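Local coordinates for membrane protein, putative (Geobacter sulfurreducens PCA, PDB 2QYB) that is of unconfirmed function, possibly in transport or phosphatase activity, and is represented here by its GAF domain, a fold often used for sensing and dimerisation, at residues Val39-Val43 with Pro122-Leu126; Arg14-Leu18 with Ala155-Val159; His112-Ser116 with Ala149-Ala153; Met22-Asn27 with Arg52-Gly56. The contacts are given in a common frame with arbitrary orientation. Residue numbers count along the deposited sequence, not the author numbering.

Contact 1. Residues Val39-Val43 with Pro122-Leu126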
loop_
_atom_site.group_PDB
_atom_site.type_symbol
_atom_site.label_atom_id
_atom_site.label_comp_id
_atom_site.label_asym_id
_atom_site.label_seq_id
_atom_site.Cartn_x
_atom_site.Cartn_y
_atom_site.Cartn_z
ATOM N N VAL A 39 8.166 -4.895 7.076
ATOM C CA VAL A 39 7.572 -3.618 7.433
ATOM C C VAL A 39 8.670 -2.550 7.303
ATOM O O VAL A 39 9.799 -2.792 7.679
ATOM C CB VAL A 39 6.930 -3.630 8.898
ATOM C CG1 VAL A 39 6.155 -2.385 9.171
ATOM C CG2 VAL A 39 6.023 -4.833 9.121
ATOM N N ILE A 40 8.343 -1.405 6.710
ATOM C CA ILE A 40 9.175 -0.187 6.815
ATOM C C ILE A 40 8.458 0.799 7.783
ATOM O O ILE A 40 7.278 1.079 7.621
ATOM C CB ILE A 40 9.380 0.487 5.443
ATOM C CG1 ILE A 40 10.276 -0.368 4.552
ATOM C CG2 ILE A 40 9.959 1.899 5.588
ATOM C CD1 ILE A 40 10.070 -0.113 3.063
ATOM N N ARG A 41 9.181 1.290 8.782
ATOM C CA ARG A 41 8.740 2.398 9.596
ATOM C C ARG A 41 9.668 3.594 9.363
ATOM O O ARG A 41 10.882 3.418 9.197
ATOM C CB ARG A 41 8.760 2.042 11.080
ATOM C CG ARG A 41 7.852 0.909 11.419
ATOM C CD ARG A 41 7.892 0.665 12.905
ATOM N NE ARG A 41 6.833 -0.250 13.329
ATOM C CZ ARG A 41 6.849 -1.573 13.138
ATOM N NH1 ARG A 41 7.849 -2.176 12.497
ATOM N NH2 ARG A 41 5.843 -2.312 13.563
ATOM N N LEU A 42 9.077 4.796 9.385
ATOM C CA LEU A 42 9.823 6.044 9.294
ATOM C C LEU A 42 9.466 6.930 10.469
ATOM O O LEU A 42 8.339 6.933 10.939
ATOM C CB LEU A 42 9.539 6.762 7.964
ATOM C CG LEU A 42 9.878 5.969 6.688
ATOM C CD1 LEU A 42 9.506 6.686 5.327
ATOM C CD2 LEU A 42 11.333 5.529 6.704
ATOM N N VAL A 43 10.443 7.677 10.956
ATOM C CA VAL A 43 10.177 8.591 12.021
ATOM C C VAL A 43 9.295 9.709 11.497
ATOM O O VAL A 43 9.516 10.201 10.397
ATOM C CB VAL A 43 11.463 9.164 12.665
ATOM C CG1 VAL A 43 11.075 9.995 13.862
ATOM C CG2 VAL A 43 12.370 8.052 13.138
ATOM N N PRO A 122 19.900 7.154 11.566
ATOM C CA PRO A 122 18.799 6.458 10.964
ATOM C C PRO A 122 17.522 7.249 11.077
ATOM O O PRO A 122 17.326 7.962 12.076
ATOM C CB PRO A 122 18.700 5.152 11.774
ATOM C CG PRO A 122 19.324 5.443 13.054
ATOM C CD PRO A 122 20.456 6.395 12.698
ATOM N N PHE A 123 16.702 7.131 10.040
ATOM C CA PHE A 123 15.394 7.755 10.028
ATOM C C PHE A 123 14.216 6.782 9.893
ATOM O O PHE A 123 13.064 7.217 9.744
ATOM C CB PHE A 123 15.326 8.880 8.990
ATOM C CG PHE A 123 15.688 8.476 7.591
ATOM C CD1 PHE A 123 16.876 8.922 7.019
ATOM C CD2 PHE A 123 14.831 7.736 6.825
ATOM C CE1 PHE A 123 17.210 8.593 5.721
ATOM C CE2 PHE A 123 15.166 7.411 5.523
ATOM C CZ PHE A 123 16.348 7.832 4.983
ATOM N N GLY A 124 14.535 5.489 10.007
ATOM C CA GLY A 124 13.575 4.408 10.010
ATOM C C GLY A 124 14.175 3.037 10.290
ATOM O O GLY A 124 15.378 2.899 10.492
ATOM N N ILE A 125 13.293 2.030 10.324
ATOM C CA ILE A 125 13.640 0.618 10.477
ATOM C C ILE A 125 12.967 -0.263 9.392
ATOM O O ILE A 125 11.817 -0.127 9.104
ATOM C CB ILE A 125 13.240 0.106 11.875
ATOM C CG1 ILE A 125 14.080 0.824 12.956
ATOM C CG2 ILE A 125 13.478 -1.375 12.005
ATOM C CD1 ILE A 125 15.627 0.522 12.928
ATOM N N LEU A 126 13.734 -1.144 8.798
ATOM C CA LEU A 126 13.227 -2.193 7.986
ATOM C C LEU A 126 13.183 -3.430 8.874
ATOM O O LEU A 126 14.219 -3.867 9.315
ATOM C CB LEU A 126 14.159 -2.418 6.768
ATOM C CG LEU A 126 13.938 -3.704 5.980
ATOM C CD1 LEU A 126 12.485 -3.717 5.408
ATOM C CD2 LEU A 126 15.060 -3.987 4.886
HETATM O O HOH W 1 10.176 -1.316 11.116
#
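Neighbouring antiparallel strands of the GAF sheet illustrate how a sheet pays for burying its polar backbone. Residues 39-43 run against 124-126 at 173°, their axes 4.6 Å apart. Arg41 and Ile125 form the hydrogen-bonded pair: Arg41 N gives its proton to Ile125 O at 3.0 Å, and Ile125 N returns one to Arg41 O at 3.0 Å. A third bond runs from Val43 N to Phe123 O at 2.9 Å. Toward strand 109-115, Phe123 and Gly124 both face Ile115 in a classic beta bulge. Ile125 O accepts twice, since a water donates to it at 2.9 Å while taking a proton from Arg41 NH1 at 2.8 Å. Arg41 NH2 is bound to the carbonyls of Lys65 and Ala63. On the opposite face, packed on helix 139-158 through Leu152 and Leu148, Ile40 CG1 meets Leu126 CD1 at 4.1 Å. Such chemistry implies that a buried arginine is probably tolerated because the water at NH1 and carbonyls at NH2 help meet its polar demand.

Contact 2. Residues Arg14-Leu18 with Ala155-Val159; sequences RTLDL and AVKIV
Helix-to-helix packing beside the GAF-domain sheet joins helix 10-32 to the end of helix 139-158. Build 14-18 as regular alpha-helix, with Leu18 N bonded to Arg14 O at 2.8 Å, and 155-158 likewise helical. Set the register antiparallel, Arg14 CA 6.3 Å from Val159 CA and Leu18 CA 6.6 Å from Ala155 CA. Val159, chi1 t, points toward the first helix and is the residue most covered; its CG2 lies 4.0 Å from Leu18 CB and its CG1 3.4 Å from Thr15 OG1, a hydroxyl that bonds to the carbonyl of Ile11. Leu18 takes the t,p rotamer, which carries CD1 to 3.7 Å from Ala155 CB and 4.1 Å from Val156 CG2. Met12 of the second subunit packs on Thr15, Leu18 and Val159, so the helix pair also borders the dimer interface. Arg14 starts m,t and turns at chi3, near 44°, bending the chain back over Val159, whose CG1 lies over one guanidinium face; Arg14 NH2 then donates to Ile158 O at 3.1 Å.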
loop_
_atom_site.group_PDB
_atom_site.type_symbol
_atom_site.label_atom_id
_atom_site.label_comp_id
_atom_site.label_asym_id
_atom_site.label_seq_id
_atom_site.Cartn_x
_atom_site.Cartn_y
_atom_site.Cartn_z
ATOM N N ARG A 14 5.797 13.251 -5.292
ATOM C CA ARG A 14 7.059 12.552 -5.007
ATOM C C ARG A 14 6.937 11.593 -3.815
ATOM O O ARG A 14 7.475 10.514 -3.849
ATOM C CB ARG A 14 8.236 13.550 -4.825
ATOM C CG ARG A 14 8.808 14.041 -6.175
ATOM C CD ARG A 14 9.682 15.337 -6.067
ATOM N NE ARG A 14 10.657 15.390 -4.945
ATOM C CZ ARG A 14 10.584 16.228 -3.899
ATOM N NH1 ARG A 14 9.605 17.125 -3.774
ATOM N NH2 ARG A 14 11.503 16.174 -2.956
ATOM N N THR A 15 6.200 11.980 -2.790
ATOM C CA THR A 15 5.922 11.087 -1.679
ATOM C C THR A 15 5.051 9.893 -2.124
ATOM O O THR A 15 5.305 8.754 -1.740
ATOM C CB THR A 15 5.249 11.861 -0.559
ATOM O OG1 THR A 15 6.077 12.977 -0.228
ATOM C CG2 THR A 15 5.019 11.006 0.705
ATOM N N LEU A 16 4.065 10.128 -2.968
ATOM C CA LEU A 16 3.264 9.014 -3.469
ATOM C C LEU A 16 4.100 8.079 -4.336
ATOM O O LEU A 16 3.856 6.887 -4.363
ATOM C CB LEU A 16 2.039 9.511 -4.239
ATOM C CG LEU A 16 0.936 10.192 -3.403
ATOM C CD1 LEU A 16 -0.080 10.935 -4.310
ATOM C CD2 LEU A 16 0.236 9.172 -2.469
ATOM N N ASP A 17 5.084 8.625 -5.034
ATOM C CA ASP A 17 6.043 7.803 -5.777
ATOM C C ASP A 17 6.971 7.027 -4.852
ATOM O O ASP A 17 7.327 5.874 -5.117
ATOM C CB ASP A 17 6.927 8.671 -6.651
ATOM C CG ASP A 17 6.212 9.216 -7.819
ATOM O OD1 ASP A 17 5.179 8.649 -8.194
ATOM O OD2 ASP A 17 6.722 10.189 -8.410
ATOM N N LEU A 18 7.391 7.680 -3.786
ATOM C CA LEU A 18 8.189 7.019 -2.795
ATOM C C LEU A 18 7.481 5.782 -2.252
ATOM O O LEU A 18 8.086 4.741 -2.140
ATOM C CB LEU A 18 8.542 7.987 -1.663
ATOM C CG LEU A 18 9.222 7.367 -0.431
ATOM C CD1 LEU A 18 10.585 6.714 -0.785
ATOM C CD2 LEU A 18 9.289 8.456 0.667
ATOM N N ALA A 155 16.041 6.753 -1.343
ATOM C CA ALA A 155 14.767 7.147 -1.942
ATOM C C ALA A 155 13.996 8.126 -1.051
ATOM O O ALA A 155 13.361 9.056 -1.546
ATOM C CB ALA A 155 13.941 5.921 -2.237
ATOM N N VAL A 156 14.033 7.918 0.266
ATOM C CA VAL A 156 13.348 8.824 1.208
ATOM C C VAL A 156 13.958 10.233 1.172
ATOM O O VAL A 156 13.250 11.244 0.982
ATOM C CB VAL A 156 13.414 8.276 2.647
ATOM C CG1 VAL A 156 12.950 9.315 3.646
ATOM C CG2 VAL A 156 12.573 6.998 2.761
ATOM N N LYS A 157 15.272 10.283 1.377
ATOM C CA LYS A 157 16.039 11.510 1.273
ATOM C C LYS A 157 15.738 12.277 -0.027
ATOM O O LYS A 157 15.589 13.501 0.013
ATOM C CB LYS A 157 17.544 11.227 1.420
ATOM C CG LYS A 157 18.124 11.651 2.798
ATOM C CD LYS A 157 19.661 11.348 2.955
ATOM C CE LYS A 157 20.598 12.348 2.252
ATOM N NZ LYS A 157 21.818 11.641 1.844
ATOM N N ILE A 158 15.634 11.573 -1.163
ATOM C CA ILE A 158 15.212 12.217 -2.420
ATOM C C ILE A 158 13.992 13.115 -2.150
ATOM O O ILE A 158 13.967 14.259 -2.561
ATOM C CB ILE A 158 14.904 11.188 -3.592
ATOM C CG1 ILE A 158 16.201 10.685 -4.257
ATOM C CG2 ILE A 158 14.033 11.845 -4.706
ATOM C CD1 ILE A 158 16.163 9.192 -4.667
ATOM N N VAL A 159 12.988 12.589 -1.464
ATOM C CA VAL A 159 11.849 13.394 -1.029
ATOM C C VAL A 159 12.265 14.102 0.266
ATOM O O VAL A 159 12.100 15.305 0.408
ATOM C CB VAL A 159 10.598 12.535 -0.754
ATOM C CG1 VAL A 159 9.398 13.439 -0.547
ATOM C CG2 VAL A 159 10.352 11.531 -1.887
#

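Contact 3. Residues His112-Ser116 with Ala149-Ala153; sequences HIPIS and AGQLA
Ile115, Ala149 and Ala153 carry most of this buried contact, in which small helical residues let a strand come close. Residues 112-115 are extended and 149-153 alpha-helical, with Ala153 N bonded to Ala149 O at 2.8 Å; the axes approach to 7.9 Å and cross at -34°, pointing roughly the same way. Register is set by Ile115 CA to Ala149 CA and Ser116 CA to Ala153 CA, each 5.2 Å. Ile115 has chi1 m, which sets its CG2 3.7 Å from both Ala149 O and Ala153 CB, while its CG1 is 4.3 Å from Ala149 CB. Such packing of a helix on one face of an antiparallel sheet belongs to the GAF fold, and here helix 139-158 runs obliquely along strand 109-115. Ala149 points toward the strand, its CB 3.5 Å from Pro114 O and 3.7 Å from CG2 of Ile113, whose chi1 is m. Ala153 CB sits 3.4 Å from Ser116 C. No hydrogen bond crosses the interface; Leu152 CB lies 4.4 Å from Ile115 CG2.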
loop_
_atom_site.group_PDB
_atom_site.type_symbol
_atom_site.label_atom_id
_atom_site.label_comp_id
_atom_site.label_asym_id
_atom_site.label_seq_id
_atom_site.Cartn_x
_atom_site.Cartn_y
_atom_site.Cartn_z
ATOM N N HIS A 112 15.689 -6.613 12.532
ATOM C CA HIS A 112 15.444 -5.177 12.420
ATOM C C HIS A 112 16.703 -4.471 11.929
ATOM O O HIS A 112 17.753 -4.592 12.531
ATOM C CB HIS A 112 14.964 -4.595 13.756
ATOM C CG HIS A 112 13.658 -5.157 14.218
ATOM N ND1 HIS A 112 13.549 -6.067 15.253
ATOM C CD2 HIS A 112 12.402 -4.940 13.779
ATOM C CE1 HIS A 112 12.277 -6.379 15.434
ATOM N NE2 HIS A 112 11.558 -5.702 14.557
ATOM N N ILE A 113 16.563 -3.706 10.841
ATOM C CA ILE A 113 17.678 -3.125 10.120
ATOM C C ILE A 113 17.461 -1.644 10.015
ATOM O O ILE A 113 16.458 -1.206 9.444
ATOM C CB ILE A 113 17.801 -3.703 8.691
ATOM C CG1 ILE A 113 17.915 -5.244 8.742
ATOM C CG2 ILE A 113 18.986 -3.036 7.919
ATOM C CD1 ILE A 113 16.643 -5.889 8.222
ATOM N N PRO A 114 18.409 -0.850 10.536
ATOM C CA PRO A 114 18.254 0.600 10.458
ATOM C C PRO A 114 18.253 1.096 9.024
ATOM O O PRO A 114 18.911 0.499 8.127
ATOM C CB PRO A 114 19.478 1.132 11.223
ATOM C CG PRO A 114 19.937 0.028 12.056
ATOM C CD PRO A 114 19.661 -1.212 11.209
ATOM N N ILE A 115 17.474 2.146 8.794
ATOM C CA ILE A 115 17.392 2.764 7.468
ATOM C C ILE A 115 18.085 4.130 7.612
ATOM O O ILE A 115 17.597 5.034 8.300
ATOM C CB ILE A 115 15.960 2.886 6.969
ATOM C CG1 ILE A 115 15.326 1.519 6.733
ATOM C CG2 ILE A 115 15.896 3.733 5.674
ATOM C CD1 ILE A 115 13.814 1.651 6.374
ATOM N N SER A 116 19.268 4.224 7.027
ATOM C CA SER A 116 20.079 5.412 7.138
ATOM C C SER A 116 20.943 5.553 5.912
ATOM O O SER A 116 21.374 4.580 5.289
ATOM C CB SER A 116 21.003 5.339 8.354
ATOM O OG SER A 116 21.722 4.114 8.339
ATOM N N ALA A 149 18.210 -1.618 2.517
ATOM C CA ALA A 149 17.899 -0.553 3.496
ATOM C C ALA A 149 18.530 0.773 3.056
ATOM O O ALA A 149 17.919 1.869 3.218
ATOM C CB ALA A 149 18.339 -0.965 4.952
ATOM N N GLY A 150 19.740 0.666 2.484
ATOM C CA GLY A 150 20.437 1.821 1.953
ATOM C C GLY A 150 19.755 2.450 0.750
ATOM O O GLY A 150 19.768 3.682 0.586
ATOM N N GLN A 151 19.168 1.599 -0.096
ATOM C CA GLN A 151 18.457 2.061 -1.301
ATOM C C GLN A 151 17.109 2.704 -0.925
ATOM O O GLN A 151 16.679 3.674 -1.576
ATOM C CB GLN A 151 18.277 0.925 -2.314
ATOM C CG GLN A 151 19.626 0.394 -2.902
ATOM C CD GLN A 151 19.491 -0.197 -4.311
ATOM O OE1 GLN A 151 20.476 -0.696 -4.921
ATOM N NE2 GLN A 151 18.265 -0.138 -4.847
ATOM N N LEU A 152 16.480 2.189 0.148
ATOM C CA LEU A 152 15.324 2.853 0.750
ATOM C C LEU A 152 15.719 4.202 1.355
ATOM O O LEU A 152 15.055 5.207 1.127
ATOM C CB LEU A 152 14.666 1.959 1.824
ATOM C CG LEU A 152 13.913 0.710 1.302
ATOM C CD1 LEU A 152 13.807 -0.327 2.425
ATOM C CD2 LEU A 152 12.543 1.085 0.737
ATOM N N ALA A 153 16.785 4.221 2.136
ATOM C CA ALA A 153 17.259 5.477 2.725
ATOM C C ALA A 153 17.475 6.556 1.643
ATOM O O ALA A 153 17.107 7.759 1.797
ATOM C CB ALA A 153 18.542 5.254 3.520
#

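Contact 4. Residues Met22-Asn27 with Arg52-Gly56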
loop_
_atom_site.group_PDB
_atom_site.type_symbol
_atom_site.label_atom_id
_atom_site.label_comp_id
_atom_site.label_asym_id
_atom_site.label_seq_id
_atom_site.Cartn_x
_atom_site.Cartn_y
_atom_site.Cartn_z
HETATM N N MSE A 22 8.713 1.817 -2.225
HETATM C CA MSE A 22 8.846 1.003 -0.991
HETATM C C MSE A 22 8.028 -0.249 -1.078
HETATM O O MSE A 22 8.529 -1.332 -0.862
HETATM C CB MSE A 22 8.416 1.749 0.256
HETATM C CG MSE A 22 9.220 2.974 0.516
HETATM SE SE MSE A 22 8.880 3.890 2.269
HETATM C CE MSE A 22 6.999 4.510 2.060
ATOM N N ASP A 23 6.752 -0.097 -1.384
ATOM C CA ASP A 23 5.873 -1.262 -1.514
ATOM C C ASP A 23 6.395 -2.307 -2.507
ATOM O O ASP A 23 6.273 -3.485 -2.250
ATOM C CB ASP A 23 4.449 -0.812 -1.922
ATOM C CG ASP A 23 3.634 -0.206 -0.732
ATOM O OD1 ASP A 23 4.162 0.091 0.354
ATOM O OD2 ASP A 23 2.432 -0.026 -0.892
ATOM N N ASP A 24 6.903 -1.865 -3.664
ATOM C CA ASP A 24 7.398 -2.799 -4.705
ATOM C C ASP A 24 8.614 -3.519 -4.192
ATOM O O ASP A 24 8.789 -4.702 -4.406
ATOM C CB ASP A 24 7.781 -2.084 -6.029
ATOM C CG ASP A 24 6.587 -1.583 -6.813
ATOM O OD1 ASP A 24 5.431 -1.931 -6.444
ATOM O OD2 ASP A 24 6.809 -0.822 -7.805
ATOM N N LEU A 25 9.483 -2.799 -3.504
ATOM C CA LEU A 25 10.692 -3.438 -2.985
ATOM C C LEU A 25 10.381 -4.515 -1.975
ATOM O O LEU A 25 10.909 -5.589 -2.062
ATOM C CB LEU A 25 11.699 -2.395 -2.454
ATOM C CG LEU A 25 12.473 -1.690 -3.614
ATOM C CD1 LEU A 25 13.199 -0.412 -3.183
ATOM C CD2 LEU A 25 13.456 -2.632 -4.320
ATOM N N LEU A 26 9.491 -4.247 -1.032
ATOM C CA LEU A 26 9.094 -5.286 -0.055
ATOM C C LEU A 26 8.408 -6.488 -0.741
ATOM O O LEU A 26 8.704 -7.617 -0.424
ATOM C CB LEU A 26 8.157 -4.737 1.006
ATOM C CG LEU A 26 8.592 -3.584 1.904
ATOM C CD1 LEU A 26 7.470 -3.230 3.012
ATOM C CD2 LEU A 26 9.963 -3.855 2.524
ATOM N N ASN A 27 7.489 -6.234 -1.672
ATOM C CA ASN A 27 6.878 -7.309 -2.494
ATOM C C ASN A 27 7.924 -8.154 -3.201
ATOM O O ASN A 27 7.826 -9.367 -3.243
ATOM C CB ASN A 27 5.919 -6.725 -3.537
ATOM C CG ASN A 27 4.658 -6.003 -2.901
ATOM O OD1 ASN A 27 4.247 -6.256 -1.749
ATOM N ND2 ASN A 27 4.038 -5.134 -3.694
ATOM N N ARG A 52 4.828 2.791 7.456
ATOM C CA ARG A 52 4.601 3.461 6.173
ATOM C C ARG A 52 4.510 2.494 4.993
ATOM O O ARG A 52 4.048 2.870 3.954
ATOM C CB ARG A 52 5.709 4.492 5.928
ATOM C CG ARG A 52 5.768 5.609 6.974
ATOM C CD ARG A 52 4.374 6.183 7.283
ATOM N NE ARG A 52 4.432 7.478 7.928
ATOM C CZ ARG A 52 3.376 8.223 8.205
ATOM N NH1 ARG A 52 2.170 7.802 7.888
ATOM N NH2 ARG A 52 3.521 9.404 8.801
ATOM N N SER A 53 4.947 1.263 5.149
ATOM C CA SER A 53 4.891 0.309 4.076
ATOM C C SER A 53 5.039 -1.065 4.656
ATOM O O SER A 53 5.688 -1.241 5.642
ATOM C CB SER A 53 6.029 0.575 3.078
ATOM O OG SER A 53 6.021 -0.384 2.040
ATOM N N TYR A 54 4.443 -2.053 4.028
ATOM C CA TYR A 54 4.528 -3.438 4.521
ATOM C C TYR A 54 4.072 -4.405 3.428
ATOM O O TYR A 54 3.320 -4.031 2.549
ATOM C CB TYR A 54 3.671 -3.606 5.779
ATOM C CG TYR A 54 2.223 -3.617 5.480
ATOM C CD1 TYR A 54 1.431 -2.481 5.653
ATOM C CD2 TYR A 54 1.638 -4.775 4.986
ATOM C CE1 TYR A 54 0.066 -2.525 5.333
ATOM C CE2 TYR A 54 0.321 -4.829 4.662
ATOM C CZ TYR A 54 -0.464 -3.721 4.834
ATOM O OH TYR A 54 -1.778 -3.885 4.501
ATOM N N SER A 55 4.552 -5.630 3.474
ATOM C CA SER A 55 4.136 -6.657 2.517
ATOM C C SER A 55 3.971 -7.967 3.297
ATOM O O SER A 55 4.592 -8.133 4.300
ATOM C CB SER A 55 5.139 -6.797 1.355
ATOM O OG SER A 55 4.705 -7.757 0.375
ATOM N N GLY A 56 3.117 -8.865 2.829
ATOM C CA GLY A 56 2.801 -10.076 3.565
ATOM C C GLY A 56 1.664 -9.849 4.563
ATOM O O GLY A 56 1.127 -8.741 4.701
HETATM O O HOH W 2 1.895 -0.780 2.169
#
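A helix lying on an outermost strand of the chain's sheet can combine apolar packing with side-chain hydrogen bonds, and residues 52 to 55 do so in turn. Arg52 opens the segment and, with Ser53, forms a classic beta bulge facing Ile40. The selenomethionine Met22 puts CE 4.1 Å from Arg52 CB, while the guanidinium of Arg52 leads away to a salt bridge with Asp17 and a hydrogen bond to Asn13, both of the second subunit. Ser53 points toward the helix, and its OG donates to Asp23 OD1 at 2.6 Å; Asp23 OD1 also accepts from Gln19. At Tyr54 the side chain turns away, but the backbone stays close: Leu26 CD1 is 3.3 Å from Tyr54 CA, and a water donating to Asp23 OD1 at 3.0 Å receives a weak bond from Tyr54 N at 3.4 Å. Ser55 repeats the pattern of Ser53, OG donating to Asn27 OD1 at 2.6 Å, with its CB 3.7 Å from Leu26 CB. The two axes run 7.4 Å apart at -26°, placing helix 10-32 over strand 49-56, with Met22 and Leu26 reaching Ile40 on strand 37-43 and Met22 meeting Leu152 of helix 139-158.

In the fold
Together the contacts show how a GAF domain is layered. Contact 1 lies deepest, its centre about 7 Å from the centre of the chain, and its strands bond outward on both sides: Ile40 N to Ser53 O at 2.9 Å links it to contact 4, and Leu126 N to Ile113 O at 2.8 Å to contact 3. Contacts 3 and 4 place two helices on this sheet, which meet where Leu152 CD2 lies 3.8 Å from Met22 CG. Contact 2 joins the start of helix 10-32 to the end of helix 139-158, its centre about 18 Å from the chain's, yet Phe123 CE2 still reaches Val156 CG1 at 3.5 Å. Contacts 2 and 4 both touch the second subunit, so helix 10-32 serves domain interior and subunit interface.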